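Local atomic coordinates of cellulose 1,4-beta-cellobiosidase (Thermobifida fusca, PDB entry 4JJJ), a protein that probably hydrolyses cellulose to cellobiose, this chain being the glycoside hydrolase family 48 catalytic domain of a longer protein. Residues A[21-34]-A[44-56]. The protein carries 1 engineered substitution. Numbering follows the deposited sequence.
Sequences FREFNGLLVPYHSV and HGHQTTSEAFSYY. With ZN (zinc ion), chain B; BGC (beta-D-glucopyranose), chain C.
His46 lies flat against one face of the Tyr31 ring in a face-to-face stack, centroids 3.6 Å apart. In this (α/α)6 catalytic domain the loop after β-hairpin 21-30 lies along the turn 44-47 and strand 47-49, while the hairpin itself packs on the first turns of helix 50-67. CG anti to the carbonyl carbon (chi1 -70°) swings the His46 ring over Tyr31; His46 ND1 binds a zinc ion at 2.1 Å, and His46 NE2 donates to Val34 O at 2.8 Å from above the carbonyl plane. Asp153, also on the zinc, accepts from Tyr31 OH and pairs with Arg22. Replacing Tyr31 by alanine would probably uncover that imidazole face beside the zinc and cost Asp153 OD1 its phenol partner.

Backbone bonds from His32 N to Gln47 O and Ser33 N to Gly45 O hold the loop to the turn and strand. Tyr56, its CG anti to the backbone N (chi1 180°), takes the edge of Phe21 over its face, planes at 65°. Its OH lies on Leu28 CB and accepts from a water that itself accepts from Leu28 N. Pro30 CD sits 4.1 Å from the Phe53 ring centroid, over its face.

At the sugar end, CE1 at the His32 ring edge faces glucose O2, and His32 NE2 bonds Glu40 OE2. Glu51, the predicted proton donor, accepts from glucose O3 through OE1 (2.5 Å) and from O4 through OE2 (2.6 Å). One water, 2.8 Å from His32 ND1, donates to Glu51 OE1 and lies 2.6 Å from OG1 of the N-cap residue Thr49, which accepts from Ala52 N.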
loop_
_atom_site.group_PDB
_atom_site.type_symbol
_atom_site.label_atom_id
_atom_site.label_comp_id
_atom_site.label_asym_id
_atom_site.label_seq_id
_atom_site.Cartn_x
_atom_site.Cartn_y
_atom_site.Cartn_z
ATOM N N PHE A 21 -4.915 7.461 -17.705
ATOM C CA PHE A 21 -3.596 7.991 -17.573
ATOM C C PHE A 21 -3.497 9.468 -17.966
ATOM O O PHE A 21 -4.349 9.972 -18.725
ATOM C CB PHE A 21 -2.578 7.317 -18.440
ATOM C CG PHE A 21 -2.369 5.827 -18.281
ATOM C CD1 PHE A 21 -1.281 5.305 -17.584
ATOM C CD2 PHE A 21 -3.169 4.919 -19.017
ATOM C CE1 PHE A 21 -1.015 3.969 -17.513
ATOM C CE2 PHE A 21 -2.883 3.576 -18.930
ATOM C CZ PHE A 21 -1.844 3.030 -18.172
ATOM N N ARG A 22 -2.458 10.134 -17.480
ATOM C CA ARG A 22 -2.002 11.415 -18.067
ATOM C C ARG A 22 -0.643 11.186 -18.689
ATOM O O ARG A 22 0.232 10.553 -18.084
ATOM C CB ARG A 22 -1.958 12.499 -17.014
ATOM C CG ARG A 22 -1.441 13.814 -17.575
ATOM C CD ARG A 22 -1.721 14.948 -16.567
ATOM N NE ARG A 22 -1.244 16.246 -17.063
ATOM C CZ ARG A 22 -1.753 17.406 -16.663
ATOM N NH1 ARG A 22 -2.759 17.407 -15.828
ATOM N NH2 ARG A 22 -1.262 18.579 -17.113
ATOM N N GLU A 23 -0.431 11.736 -19.908
ATOM C CA GLU A 23 0.795 11.579 -20.615
ATOM C C GLU A 23 1.611 12.836 -20.385
ATOM O O GLU A 23 1.099 13.969 -20.472
ATOM C CB GLU A 23 0.509 11.475 -22.123
ATOM C CG GLU A 23 1.790 11.097 -22.836
ATOM C CD GLU A 23 1.582 10.771 -24.294
ATOM O OE1 GLU A 23 0.684 9.954 -24.622
ATOM O OE2 GLU A 23 2.407 11.292 -25.077
ATOM N N PHE A 24 2.840 12.609 -20.043
ATOM C CA PHE A 24 3.892 13.643 -19.883
ATOM C C PHE A 24 5.056 13.266 -20.795
ATOM O O PHE A 24 5.826 12.329 -20.541
ATOM C CB PHE A 24 4.411 13.683 -18.408
ATOM C CG PHE A 24 3.421 14.098 -17.419
ATOM C CD1 PHE A 24 3.358 15.385 -16.954
ATOM C CD2 PHE A 24 2.550 13.130 -16.830
ATOM C CE1 PHE A 24 2.438 15.774 -16.051
ATOM C CE2 PHE A 24 1.673 13.501 -15.893
ATOM C CZ PHE A 24 1.594 14.795 -15.474
ATOM N N ASN A 25 5.225 14.024 -21.873
ATOM C CA ASN A 25 6.351 13.797 -22.812
ATOM C C ASN A 25 6.572 12.336 -23.292
ATOM O O ASN A 25 7.677 11.834 -23.277
ATOM C CB ASN A 25 7.621 14.303 -22.146
ATOM C CG ASN A 25 8.730 14.543 -23.133
ATOM O OD1 ASN A 25 8.486 14.511 -24.365
ATOM N ND2 ASN A 25 9.950 14.794 -22.608
ATOM N N GLY A 26 5.516 11.641 -23.669
ATOM C CA GLY A 26 5.670 10.286 -24.157
ATOM C C GLY A 26 5.568 9.198 -23.100
ATOM O O GLY A 26 5.482 8.027 -23.467
ATOM N N LEU A 27 5.510 9.618 -21.825
ATOM C CA LEU A 27 5.449 8.636 -20.711
ATOM C C LEU A 27 4.103 8.753 -20.057
ATOM O O LEU A 27 3.510 9.798 -20.062
ATOM C CB LEU A 27 6.521 8.901 -19.663
ATOM C CG LEU A 27 7.991 8.643 -20.098
ATOM C CD1 LEU A 27 8.938 9.187 -19.054
ATOM C CD2 LEU A 27 8.215 7.210 -20.486
ATOM N N LEU A 28 3.583 7.633 -19.549
ATOM C CA LEU A 28 2.253 7.573 -18.969
ATOM C C LEU A 28 2.317 7.468 -17.447
ATOM O O LEU A 28 3.086 6.711 -16.914
ATOM C CB LEU A 28 1.520 6.366 -19.528
ATOM C CG LEU A 28 1.380 6.313 -21.028
ATOM C CD1 LEU A 28 0.705 5.053 -21.431
ATOM C CD2 LEU A 28 0.620 7.467 -21.547
ATOM N N VAL A 29 1.437 8.224 -16.834
ATOM C CA VAL A 29 1.233 8.206 -15.382
ATOM C C VAL A 29 -0.227 7.828 -15.115
ATOM O O VAL A 29 -1.160 8.553 -15.475
ATOM C CB VAL A 29 1.571 9.565 -14.753
ATOM C CG1 VAL A 29 1.300 9.569 -13.208
ATOM C CG2 VAL A 29 2.986 9.936 -15.011
ATOM N N PRO A 30 -0.454 6.660 -14.502
ATOM C CA PRO A 30 -1.837 6.258 -14.240
ATOM C C PRO A 30 -2.455 7.066 -13.121
ATOM O O PRO A 30 -1.751 7.449 -12.188
ATOM C CB PRO A 30 -1.725 4.799 -13.764
ATOM C CG PRO A 30 -0.366 4.748 -13.123
ATOM C CD PRO A 30 0.494 5.637 -14.060
ATOM N N TYR A 31 -3.732 7.333 -13.216
ATOM C CA TYR A 31 -4.500 7.891 -12.114
ATOM C C TYR A 31 -4.922 6.784 -11.203
ATOM O O TYR A 31 -5.006 5.639 -11.590
ATOM C CB TYR A 31 -5.746 8.565 -12.676
ATOM C CG TYR A 31 -5.542 9.778 -13.586
ATOM C CD1 TYR A 31 -4.817 10.906 -13.157
ATOM C CD2 TYR A 31 -6.137 9.825 -14.812
ATOM C CE1 TYR A 31 -4.733 12.042 -13.938
ATOM C CE2 TYR A 31 -6.022 10.953 -15.596
ATOM C CZ TYR A 31 -5.321 12.017 -15.140
ATOM O OH TYR A 31 -5.234 13.185 -15.948
ATOM N N HIS A 32 -5.315 7.149 -9.966
ATOM C CA HIS A 32 -5.939 6.182 -9.044
ATOM C C HIS A 32 -7.193 5.581 -9.679
ATOM O O HIS A 32 -7.442 4.401 -9.655
ATOM C CB HIS A 32 -6.236 6.825 -7.709
ATOM C CG HIS A 32 -6.980 5.885 -6.793
ATOM N ND1 HIS A 32 -6.354 4.822 -6.163
ATOM C CD2 HIS A 32 -8.266 5.873 -6.379
ATOM C CE1 HIS A 32 -7.229 4.183 -5.430
ATOM N NE2 HIS A 32 -8.398 4.807 -5.505
ATOM N N SER A 33 -7.965 6.471 -10.306
ATOM C CA SER A 33 -9.218 6.063 -11.000
ATOM C C SER A 33 -9.585 7.032 -12.077
ATOM O O SER A 33 -9.188 8.182 -12.092
ATOM C CB SER A 33 -10.393 5.915 -10.006
ATOM O OG SER A 33 -10.563 7.106 -9.298
ATOM N N VAL A 34 -10.416 6.560 -12.999
ATOM C CA VAL A 34 -10.912 7.417 -14.058
ATOM C C VAL A 34 -11.759 8.563 -13.481
ATOM O O VAL A 34 -11.532 9.774 -13.832
ATOM C CB VAL A 34 -11.713 6.601 -15.102
ATOM C CG1 VAL A 34 -12.431 7.545 -16.040
ATOM C CG2 VAL A 34 -10.847 5.661 -15.888
ATOM N N HIS A 44 -8.460 11.776 -3.767
ATOM C CA HIS A 44 -8.887 12.307 -5.056
ATOM C C HIS A 44 -8.520 11.324 -6.127
ATOM O O HIS A 44 -7.405 10.737 -6.046
ATOM C CB HIS A 44 -8.306 13.692 -5.326
ATOM C CG HIS A 44 -8.896 14.385 -6.503
ATOM N ND1 HIS A 44 -8.467 14.208 -7.815
ATOM C CD2 HIS A 44 -9.988 15.196 -6.587
ATOM C CE1 HIS A 44 -9.228 14.924 -8.644
ATOM N NE2 HIS A 44 -10.143 15.538 -7.907
ATOM N N GLY A 45 -9.408 11.129 -7.125
ATOM C CA GLY A 45 -9.201 10.109 -8.168
ATOM C C GLY A 45 -8.015 10.349 -9.012
ATOM O O GLY A 45 -7.510 9.409 -9.638
ATOM N N HIS A 46 -7.612 11.625 -9.212
ATOM C CA HIS A 46 -6.491 11.896 -10.048
ATOM C C HIS A 46 -5.252 12.299 -9.262
ATOM O O HIS A 46 -4.259 12.718 -9.838
ATOM C CB HIS A 46 -6.835 12.952 -11.087
ATOM C CG HIS A 46 -7.798 12.463 -12.126
ATOM N ND1 HIS A 46 -8.225 13.204 -13.214
ATOM C CD2 HIS A 46 -8.414 11.266 -12.237
ATOM C CE1 HIS A 46 -9.064 12.476 -13.930
ATOM N NE2 HIS A 46 -9.172 11.287 -13.373
ATOM N N GLN A 47 -5.221 11.906 -7.966
ATOM C CA GLN A 47 -3.998 11.546 -7.398
ATOM C C GLN A 47 -3.575 10.263 -8.042
ATOM O O GLN A 47 -4.367 9.625 -8.679
ATOM C CB GLN A 47 -4.133 11.353 -5.874
ATOM C CG GLN A 47 -4.338 12.687 -5.139
ATOM C CD GLN A 47 -4.778 12.544 -3.726
ATOM O OE1 GLN A 47 -5.307 11.501 -3.303
ATOM N NE2 GLN A 47 -4.617 13.607 -2.930
ATOM N N THR A 48 -2.380 9.797 -7.797
ATOM C CA THR A 48 -2.015 8.427 -8.028
ATOM C C THR A 48 -1.021 7.973 -6.966
ATOM O O THR A 48 -0.668 8.684 -6.019
ATOM C CB THR A 48 -1.427 8.161 -9.417
ATOM O OG1 THR A 48 -1.624 6.740 -9.699
ATOM C CG2 THR A 48 -0.015 8.561 -9.633
ATOM N N THR A 49 -0.646 6.728 -7.091
ATOM C CA THR A 49 -0.016 5.984 -6.017
ATOM C C THR A 49 1.067 5.107 -6.538
ATOM O O THR A 49 1.042 4.673 -7.731
ATOM C CB THR A 49 -1.019 5.040 -5.295
ATOM O OG1 THR A 49 -1.613 4.168 -6.244
ATOM C CG2 THR A 49 -2.105 5.894 -4.651
ATOM N N SER A 50 1.977 4.736 -5.675
ATOM C CA SER A 50 2.958 3.749 -6.024
ATOM C C SER A 50 2.243 2.406 -6.274
ATOM O O SER A 50 2.698 1.581 -7.109
ATOM C CB SER A 50 4.111 3.684 -5.017
ATOM O OG SER A 50 3.619 3.318 -3.766
ATOM N N GLU A 51 1.139 2.157 -5.610
ATOM C CA GLU A 51 0.313 1.058 -5.916
ATOM C C GLU A 51 -0.031 1.033 -7.411
ATOM O O GLU A 51 0.052 0.011 -8.070
ATOM C CB GLU A 51 -0.940 1.116 -5.010
ATOM C CG GLU A 51 -2.117 0.263 -5.461
ATOM C CD GLU A 51 -3.266 0.482 -4.520
ATOM O OE1 GLU A 51 -4.167 1.288 -4.842
ATOM O OE2 GLU A 51 -3.223 -0.089 -3.372
ATOM N N ALA A 52 -0.602 2.123 -7.900
ATOM C CA ALA A 52 -0.981 2.172 -9.326
ATOM C C ALA A 52 0.162 1.873 -10.231
ATOM O O ALA A 52 0.006 1.151 -11.211
ATOM C CB ALA A 52 -1.617 3.477 -9.656
ATOM N N PHE A 53 1.340 2.433 -9.891
ATOM C CA PHE A 53 2.507 2.113 -10.716
ATOM C C PHE A 53 2.909 0.652 -10.700
ATOM O O PHE A 53 3.149 0.088 -11.746
ATOM C CB PHE A 53 3.727 3.025 -10.366
ATOM C CG PHE A 53 3.764 4.338 -11.045
ATOM C CD1 PHE A 53 4.345 4.452 -12.340
ATOM C CD2 PHE A 53 3.319 5.507 -10.425
ATOM C CE1 PHE A 53 4.424 5.676 -12.950
ATOM C CE2 PHE A 53 3.362 6.695 -11.119
ATOM C CZ PHE A 53 3.975 6.811 -12.288
ATOM N N SER A 54 2.748 -0.010 -9.538
ATOM C CA SER A 54 3.046 -1.440 -9.483
ATOM C C SER A 54 2.106 -2.234 -10.338
ATOM O O SER A 54 2.481 -3.220 -10.973
ATOM C CB SER A 54 3.118 -1.938 -8.052
ATOM O OG SER A 54 1.892 -1.935 -7.353
ATOM N N TYR A 55 0.823 -1.820 -10.393
ATOM C CA TYR A 55 -0.145 -2.452 -11.232
ATOM C C TYR A 55 0.075 -2.161 -12.736
ATOM O O TYR A 55 -0.166 -3.015 -13.569
ATOM C CB TYR A 55 -1.580 -2.094 -10.807
ATOM C CG TYR A 55 -2.117 -2.968 -9.724
ATOM C CD1 TYR A 55 -2.809 -4.143 -10.038
ATOM C CD2 TYR A 55 -1.966 -2.639 -8.375
ATOM C CE1 TYR A 55 -3.306 -4.929 -9.036
ATOM C CE2 TYR A 55 -2.450 -3.491 -7.343
ATOM C CZ TYR A 55 -3.128 -4.594 -7.661
ATOM O OH TYR A 55 -3.673 -5.429 -6.719
ATOM N N TYR A 56 0.591 -0.976 -13.045
ATOM C CA TYR A 56 0.934 -0.606 -14.416
ATOM C C TYR A 56 2.031 -1.534 -14.904
ATOM O O TYR A 56 1.953 -2.116 -15.986
ATOM C CB TYR A 56 1.332 0.847 -14.453
ATOM C CG TYR A 56 1.744 1.465 -15.781
ATOM C CD1 TYR A 56 1.455 0.889 -17.021
ATOM C CD2 TYR A 56 2.491 2.672 -15.752
ATOM C CE1 TYR A 56 1.892 1.522 -18.215
ATOM C CE2 TYR A 56 2.934 3.291 -16.914
ATOM C CZ TYR A 56 2.646 2.644 -18.093
ATOM O OH TYR A 56 3.205 3.244 -19.262
HETATM ZN ZN ZN B . -7.932 15.289 -13.397
HETATM C C2 BGC C . -7.941 1.448 -2.373
HETATM C C3 BGC C . -6.476 1.029 -2.451
HETATM C C4 BGC C . -5.941 0.666 -1.035
HETATM C C5 BGC C . -6.901 -0.282 -0.274
HETATM C C6 BGC C . -6.445 -0.466 1.154
HETATM C C1 BGC C . -8.785 0.420 -1.643
HETATM O O2 BGC C . -8.471 1.586 -3.684
HETATM O O3 BGC C . -5.744 2.125 -3.052
HETATM O O4 BGC C . -4.636 0.069 -1.185
HETATM O O5 BGC C . -8.218 0.282 -0.325
HETATM O O6 BGC C . -6.362 0.777 1.825
HETATM O O HOH W 1 5.099 5.138 -19.775
HETATM O O HOH W 2 -4.028 3.374 -6.577
HETATM O O HOH W 3 -9.529 15.638 -14.811
HETATM O O HOH W 4 -8.431 16.475 -11.763
#